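PDB 4GNX: putative uncharacterized protein from Ustilago maydis, which probably serves as the large subunit of replication protein A, binding single-stranded DNA through a series of OB-fold domains. Local coordinates for residues C[370-373]-C[374-378]; C[392-395]-C[396-400]; C[59-62]-C[63-67]. One frame throughout, in Å; residues are numbered along the deposited sequence.

Each contact lies within one continuous run of backbone in which a helix starts, ends or turns. Contacts 1 and 2 belong to the C-terminal OB domain, with centres about 14 Å apart, and concern successive helices, 374-381 and 385-395. Contact 3 lies in an N-terminal OB domain, its centre about 67 Å from that of contact 1. All are partly buried: Ala374 and Leu377, Leu392 and Ala395, and Ala60, Val61 and Phe64 face inward, while Glu376, His393, Arg394, Asp59 and Asp62 are exposed. Contact 1 opens a helix with a capping box; contact 2 leaves a helix for a strand with one weak backbone bond across it, beside another subunit and the DNA; contact 3 has repeated backbone bonds and an Asp62-Lys39 salt bridge.

Contact 1. Residues C[370-373]-C[374-378]; sequences IGMS and AGELH
The backbone passes from a loop into helix 374-381 at Ser373, whose O accepts from Leu377 N at 3.1 Å; the donor lies in the carbonyl plane, with a C=O...N angle of 160°. Ser373 is the N-cap, and with Glu376 it forms a capping box, each side chain answering the other's backbone amide. In one direction Ser373 OG accepts from Glu376 N at 3.1 Å. In the other, Ser373 N donates to Glu376 OE1 at 2.6 Å in a nearly straight bond (169° at the hydrogen); OE1 accepts with its anti lone pair, the one away from OE2. A weak bond from Ser373 OG to Glu376 OE1, 3.2 Å long, closes the box across its side chains. Glu376 turns CG anti to its carbonyl carbon (chi1 -67°), which brings the carboxylate back along the helix start to Ser373. Met372 comes across the Glu376 stem, its CG against CB; its chain stays extended to SD, 4.1 Å from Leu377 CD2, and the bend at chi3 turns only CE. On the inner side, Leu377 also meets Ile370 and packs on Leu306, Tyr307 and Tyr344 of the sheet and Phe388 of helix 385-395. Two amide N-H groups at the helix start are thus satisfied by side chains, and the carboxylate sits where the helix dipole would probably favour its negative charge.

Contact 2. Residues C[392-395]-C[396-400]; sequences LHRA and ANRMY
Ala396 N reaches back to Leu392 O in a weak hydrogen bond of 3.4 Å, bent to 135° at the hydrogen, as the backbone leaves helix 385-395. This is the helix-to-strand connection of the C-terminal OB fold, leading into strand 398-411, the fourth of its five long strands in chain order. Asn397 has positive phi (59°), and after it the extended backbone of Arg398 pairs with Val298 of strand 290-310, the strand whose Ile301 supports Ala395. Ala396 CB approaches His393 O to 4.0 Å. Another subunit covers the outer side, where His110 of that chain stacks on the His393 ring and packs on Ala396 and Asn397, while His393 also packs on a phosphate of the bound DNA. The side chains of Arg394 and Arg398 run alongside each other in the same direction, their guanidinium planes 45° apart and Arg394 NE 6.0 Å from Arg398 NH2. With its CG beside the backbone N and a bend at chi2, Arg398 runs past the carbonyl oxygens of Ala395 and Arg394, approaching the latter obliquely: CG lies 3.6 Å from Ala395 O, and NE and NH2 are each 3.7 Å from Arg394 O.

Contact 3. Residues C[59-62]-C[63-67]; sequences DAVD and RFYPL
Three alpha-helical backbone bonds, each joining residues four apart, hold the short helix: Arg63 N to Asp59 O at 3.2 Å, Phe64 N to Ala60 O at 2.9 Å and Tyr65 N to Val61 O at 2.8 Å. Their donors are tilted from the carbonyl planes, by as much as 30° at Ala60 O. Val61 O receives a second, weak bond from Phe64 N. Asp62 sends its carboxylate outward to a salt bridge with Lys39, and Arg63 NH2 hydrogen-bonds to Thr103 O. Arg63 CG runs beside Asp59 O. Arg63 CB lies over the centre of one Phe64 ring face, 3.8 Å above the plane. Phe64 turns back along the helix toward Ala60, its CD2 4.2 Å from Ala60 CB. Val61 and Tyr65 lie side by side along a neighbouring flank, about a quarter-turn or more round the helix, with Val61 CG1 3.8 Å from Tyr65 CB. Both rest on Ile28, and Tyr65, with CG anti to its backbone N (chi1 -174°), carries its ring away from the helix to meet Phe41 edge-to-face and Lys25 in a cation-pi contact. At the next step Pro66 has no N-H, and its CD rather than a donor stands 3.6 Å from Asp62 O; the series of alpha-helical bonds cannot continue there.

Contact 1. Residues C[370-373]-C[374-378]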
loop_
_atom_site.group_PDB
_atom_site.type_symbol
_atom_site.label_atom_id
_atom_site.label_comp_id
_atom_site.label_asym_id
_atom_site.label_seq_id
_atom_site.Cartn_x
_atom_site.Cartn_y
_atom_site.Cartn_z
ATOM N N ILE C 370 1.206 6.930 23.148
ATOM C CA ILE C 370 1.413 8.120 23.979
ATOM C C ILE C 370 2.871 8.228 24.451
ATOM O O ILE C 370 3.334 9.304 24.830
ATOM C CB ILE C 370 0.406 8.149 25.157
ATOM C CG1 ILE C 370 -1.018 8.243 24.600
ATOM C CG2 ILE C 370 0.666 9.322 26.101
ATOM C CD1 ILE C 370 -2.067 7.621 25.482
ATOM N N GLY C 371 3.597 7.115 24.391
ATOM C CA GLY C 371 5.029 7.090 24.700
ATOM C C GLY C 371 5.221 7.111 26.196
ATOM O O GLY C 371 6.220 7.631 26.693
ATOM N N MET C 372 4.256 6.530 26.907
ATOM C CA MET C 372 4.158 6.674 28.346
ATOM C C MET C 372 3.149 5.685 28.897
ATOM O O MET C 372 2.105 5.467 28.293
ATOM C CB MET C 372 3.649 8.064 28.630
ATOM C CG MET C 372 4.222 8.695 29.856
ATOM S SD MET C 372 3.497 10.321 30.056
ATOM C CE MET C 372 4.078 11.122 28.557
ATOM N N SER C 373 3.454 5.077 30.034
ATOM C CA SER C 373 2.481 4.239 30.729
ATOM C C SER C 373 1.392 5.128 31.316
ATOM O O SER C 373 1.604 6.333 31.507
ATOM C CB SER C 373 3.145 3.466 31.856
ATOM O OG SER C 373 3.367 4.324 32.965
ATOM N N ALA C 374 0.239 4.537 31.613
ATOM C CA ALA C 374 -0.880 5.302 32.182
ATOM C C ALA C 374 -0.545 5.921 33.547
ATOM O O ALA C 374 -1.071 6.985 33.904
ATOM C CB ALA C 374 -2.143 4.457 32.259
ATOM N N GLY C 375 0.343 5.254 34.285
ATOM C CA GLY C 375 0.857 5.767 35.549
ATOM C C GLY C 375 1.649 7.042 35.344
ATOM O O GLY C 375 1.450 8.029 36.065
ATOM N N GLU C 376 2.531 7.024 34.341
ATOM C CA GLU C 376 3.388 8.170 34.021
ATOM C C GLU C 376 2.554 9.379 33.569
ATOM O O GLU C 376 2.858 10.538 33.886
ATOM C CB GLU C 376 4.387 7.794 32.925
ATOM C CG GLU C 376 5.458 6.772 33.298
ATOM C CD GLU C 376 6.295 6.310 32.096
ATOM O OE1 GLU C 376 5.741 5.643 31.187
ATOM O OE2 GLU C 376 7.519 6.597 32.061
ATOM N N LEU C 377 1.501 9.093 32.820
ATOM C CA LEU C 377 0.608 10.122 32.344
ATOM C C LEU C 377 -0.103 10.800 33.503
ATOM O O LEU C 377 -0.182 12.032 33.565
ATOM C CB LEU C 377 -0.423 9.508 31.409
ATOM C CG LEU C 377 -0.765 10.286 30.148
ATOM C CD1 LEU C 377 -2.258 10.189 29.949
ATOM C CD2 LEU C 377 -0.321 11.740 30.200
ATOM N N HIS C 378 -0.613 9.967 34.415
ATOM C CA HIS C 378 -1.353 10.388 35.602
ATOM C C HIS C 378 -0.568 11.363 36.426
ATOM O O HIS C 378 -1.060 12.425 36.779
ATOM C CB HIS C 378 -1.715 9.155 36.421
ATOM C CG HIS C 378 -2.503 9.461 37.659
ATOM N ND1 HIS C 378 -1.964 9.392 38.888
ATOM C CD2 HIS C 378 -3.826 9.874 37.827
ATOM C CE1 HIS C 378 -2.892 9.741 39.803
ATOM N NE2 HIS C 378 -4.032 10.029 39.154
#

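Contact 2. Residues C[392-395]-C[396-400]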
loop_
_atom_site.group_PDB
_atom_site.type_symbol
_atom_site.label_atom_id
_atom_site.label_comp_id
_atom_site.label_asym_id
_atom_site.label_seq_id
_atom_site.Cartn_x
_atom_site.Cartn_y
_atom_site.Cartn_z
ATOM N N LEU C 392 -0.691 14.516 24.887
ATOM C CA LEU C 392 -1.766 14.017 24.044
ATOM C C LEU C 392 -1.775 14.710 22.702
ATOM O O LEU C 392 -1.990 14.069 21.677
ATOM C CB LEU C 392 -3.114 14.253 24.710
ATOM C CG LEU C 392 -3.338 13.560 26.039
ATOM C CD1 LEU C 392 -4.697 13.943 26.593
ATOM C CD2 LEU C 392 -3.224 12.061 25.850
ATOM N N HIS C 393 -1.569 16.028 22.729
ATOM C CA HIS C 393 -1.481 16.843 21.530
ATOM C C HIS C 393 -0.317 16.382 20.688
ATOM O O HIS C 393 -0.401 16.392 19.462
ATOM C CB HIS C 393 -1.399 18.335 21.883
ATOM C CG HIS C 393 -1.245 19.239 20.681
ATOM N ND1 HIS C 393 -0.042 19.671 20.244
ATOM C CD2 HIS C 393 -2.198 19.777 19.801
ATOM C CE1 HIS C 393 -0.210 20.450 19.143
ATOM N NE2 HIS C 393 -1.529 20.514 18.874
ATOM N N ARG C 394 0.750 15.928 21.346
ATOM C CA ARG C 394 1.974 15.443 20.692
ATOM C C ARG C 394 1.772 14.057 20.123
ATOM O O ARG C 394 2.491 13.647 19.217
ATOM C CB ARG C 394 3.120 15.392 21.706
ATOM C CG ARG C 394 4.530 15.258 21.146
ATOM C CD ARG C 394 5.580 15.250 22.257
ATOM N NE ARG C 394 5.577 16.483 23.055
ATOM C CZ ARG C 394 5.298 16.559 24.361
ATOM N NH1 ARG C 394 5.001 15.469 25.065
ATOM N NH2 ARG C 394 5.319 17.738 24.975
ATOM N N ALA C 395 0.792 13.333 20.652
ATOM C CA ALA C 395 0.551 11.954 20.257
ATOM C C ALA C 395 -0.219 11.881 18.954
ATOM O O ALA C 395 -0.166 10.881 18.229
ATOM C CB ALA C 395 -0.212 11.240 21.344
ATOM N N ALA C 396 -0.955 12.939 18.653
ATOM C CA ALA C 396 -1.688 12.991 17.403
ATOM C C ALA C 396 -0.711 13.411 16.301
ATOM O O ALA C 396 0.482 13.643 16.581
ATOM C CB ALA C 396 -2.849 13.961 17.518
ATOM N N ASN C 397 -1.210 13.507 15.068
ATOM C CA ASN C 397 -0.395 13.804 13.891
ATOM C C ASN C 397 0.697 12.764 13.678
ATOM O O ASN C 397 1.797 13.096 13.232
ATOM C CB ASN C 397 0.199 15.231 13.942
ATOM C CG ASN C 397 0.681 15.725 12.577
ATOM O OD1 ASN C 397 0.443 15.081 11.568
ATOM N ND2 ASN C 397 1.375 16.861 12.547
ATOM N N ARG C 398 0.390 11.508 14.003
ATOM C CA ARG C 398 1.331 10.397 13.829
ATOM C C ARG C 398 0.639 9.257 13.130
ATOM O O ARG C 398 -0.555 9.032 13.348
ATOM C CB ARG C 398 1.868 9.905 15.166
ATOM C CG ARG C 398 2.652 10.924 15.937
ATOM C CD ARG C 398 3.929 10.280 16.440
ATOM N NE ARG C 398 4.454 11.034 17.565
ATOM C CZ ARG C 398 5.519 11.809 17.505
ATOM N NH1 ARG C 398 6.195 11.914 16.368
ATOM N NH2 ARG C 398 5.914 12.462 18.588
ATOM N N MET C 399 1.395 8.525 12.316
ATOM C CA MET C 399 0.834 7.542 11.390
ATOM C C MET C 399 1.151 6.089 11.753
ATOM O O MET C 399 2.303 5.738 12.049
ATOM C CB MET C 399 1.342 7.844 9.988
ATOM C CG MET C 399 0.437 7.340 8.885
ATOM S SD MET C 399 0.878 7.982 7.259
ATOM C CE MET C 399 1.078 9.741 7.621
ATOM N N TYR C 400 0.131 5.233 11.706
ATOM C CA TYR C 400 0.313 3.834 12.125
ATOM C C TYR C 400 -0.334 2.834 11.210
ATOM O O TYR C 400 -1.356 3.125 10.597
ATOM C CB TYR C 400 -0.265 3.592 13.534
ATOM C CG TYR C 400 0.392 4.401 14.606
ATOM C CD1 TYR C 400 -0.022 5.693 14.883
ATOM C CD2 TYR C 400 1.439 3.880 15.316
ATOM C CE1 TYR C 400 0.595 6.444 15.850
ATOM C CE2 TYR C 400 2.068 4.617 16.293
ATOM C CZ TYR C 400 1.641 5.896 16.557
ATOM O OH TYR C 400 2.277 6.608 17.544
#

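Contact 3. Residues C[59-62]-C[63-67]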
loop_
_atom_site.group_PDB
_atom_site.type_symbol
_atom_site.label_atom_id
_atom_site.label_comp_id
_atom_site.label_asym_id
_atom_site.label_seq_id
_atom_site.Cartn_x
_atom_site.Cartn_y
_atom_site.Cartn_z
ATOM N N ASP C 59 -18.581 -10.015 -29.322
ATOM C CA ASP C 59 -18.554 -11.011 -30.397
ATOM C C ASP C 59 -17.212 -11.760 -30.562
ATOM O O ASP C 59 -17.176 -12.934 -30.958
ATOM C CB ASP C 59 -19.061 -10.399 -31.707
ATOM C CG ASP C 59 -20.561 -10.100 -31.661
ATOM O OD1 ASP C 59 -21.197 -9.974 -32.734
ATOM O OD2 ASP C 59 -21.113 -10.004 -30.541
ATOM N N ALA C 60 -16.119 -11.092 -30.220
ATOM C CA ALA C 60 -14.805 -11.728 -30.235
ATOM C C ALA C 60 -14.703 -12.935 -29.280
ATOM O O ALA C 60 -13.900 -13.849 -29.518
ATOM C CB ALA C 60 -13.725 -10.706 -29.930
ATOM N N VAL C 61 -15.506 -12.932 -28.211
ATOM C CA VAL C 61 -15.520 -14.042 -27.262
ATOM C C VAL C 61 -16.060 -15.287 -27.946
ATOM O O VAL C 61 -15.469 -16.368 -27.852
ATOM C CB VAL C 61 -16.398 -13.768 -26.026
ATOM C CG1 VAL C 61 -16.352 -14.952 -25.071
ATOM C CG2 VAL C 61 -15.951 -12.507 -25.319
ATOM N N ASP C 62 -17.185 -15.125 -28.633
ATOM C CA ASP C 62 -17.819 -16.225 -29.332
ATOM C C ASP C 62 -16.867 -16.811 -30.352
ATOM O O ASP C 62 -16.764 -18.030 -30.500
ATOM C CB ASP C 62 -19.078 -15.726 -30.028
ATOM C CG ASP C 62 -20.062 -15.073 -29.065
ATOM O OD1 ASP C 62 -20.591 -15.769 -28.165
ATOM O OD2 ASP C 62 -20.324 -13.862 -29.230
ATOM N N ARG C 63 -16.154 -15.925 -31.030
ATOM C CA ARG C 63 -15.261 -16.321 -32.089
ATOM C C ARG C 63 -13.985 -16.998 -31.591
ATOM O O ARG C 63 -13.543 -17.985 -32.175
ATOM C CB ARG C 63 -14.934 -15.116 -32.970
ATOM C CG ARG C 63 -16.134 -14.618 -33.752
ATOM C CD ARG C 63 -15.811 -13.468 -34.689
ATOM N NE ARG C 63 -14.784 -13.796 -35.676
ATOM C CZ ARG C 63 -13.682 -13.071 -35.889
ATOM N NH1 ARG C 63 -13.462 -11.957 -35.194
ATOM N NH2 ARG C 63 -12.802 -13.450 -36.814
ATOM N N PHE C 64 -13.399 -16.493 -30.509
ATOM C CA PHE C 64 -12.062 -16.950 -30.131
ATOM C C PHE C 64 -11.902 -17.660 -28.795
ATOM O O PHE C 64 -10.917 -18.384 -28.605
ATOM C CB PHE C 64 -11.071 -15.801 -30.242
ATOM C CG PHE C 64 -11.098 -15.128 -31.580
ATOM C CD1 PHE C 64 -10.859 -15.853 -32.745
ATOM C CD2 PHE C 64 -11.376 -13.779 -31.686
ATOM C CE1 PHE C 64 -10.889 -15.235 -33.988
ATOM C CE2 PHE C 64 -11.397 -13.159 -32.924
ATOM C CZ PHE C 64 -11.155 -13.887 -34.074
ATOM N N TYR C 65 -12.849 -17.466 -27.875
ATOM C CA TYR C 65 -12.723 -18.095 -26.567
ATOM C C TYR C 65 -12.565 -19.605 -26.716
ATOM O O TYR C 65 -11.624 -20.176 -26.156
ATOM C CB TYR C 65 -13.868 -17.760 -25.608
ATOM C CG TYR C 65 -13.621 -18.323 -24.223
ATOM C CD1 TYR C 65 -12.834 -17.626 -23.299
ATOM C CD2 TYR C 65 -14.133 -19.564 -23.844
ATOM C CE1 TYR C 65 -12.587 -18.138 -22.031
ATOM C CE2 TYR C 65 -13.886 -20.086 -22.582
ATOM C CZ TYR C 65 -13.114 -19.370 -21.680
ATOM O OH TYR C 65 -12.864 -19.877 -20.423
ATOM N N PRO C 66 -13.468 -20.251 -27.486
ATOM C CA PRO C 66 -13.319 -21.694 -27.669
ATOM C C PRO C 66 -11.996 -22.019 -28.343
ATOM O O PRO C 66 -11.350 -22.996 -27.992
ATOM C CB PRO C 66 -14.482 -22.050 -28.598
ATOM C CG PRO C 66 -15.476 -20.959 -28.405
ATOM C CD PRO C 66 -14.641 -19.734 -28.212
ATOM N N LEU C 67 -11.585 -21.165 -29.266
ATOM C CA LEU C 67 -10.427 -21.410 -30.118
ATOM C C LEU C 67 -9.066 -21.406 -29.417
ATOM O O LEU C 67 -8.134 -22.064 -29.869
ATOM C CB LEU C 67 -10.430 -20.392 -31.265
ATOM C CG LEU C 67 -9.392 -20.437 -32.387
ATOM C CD1 LEU C 67 -9.305 -21.816 -33.034
ATOM C CD2 LEU C 67 -9.734 -19.382 -33.423
#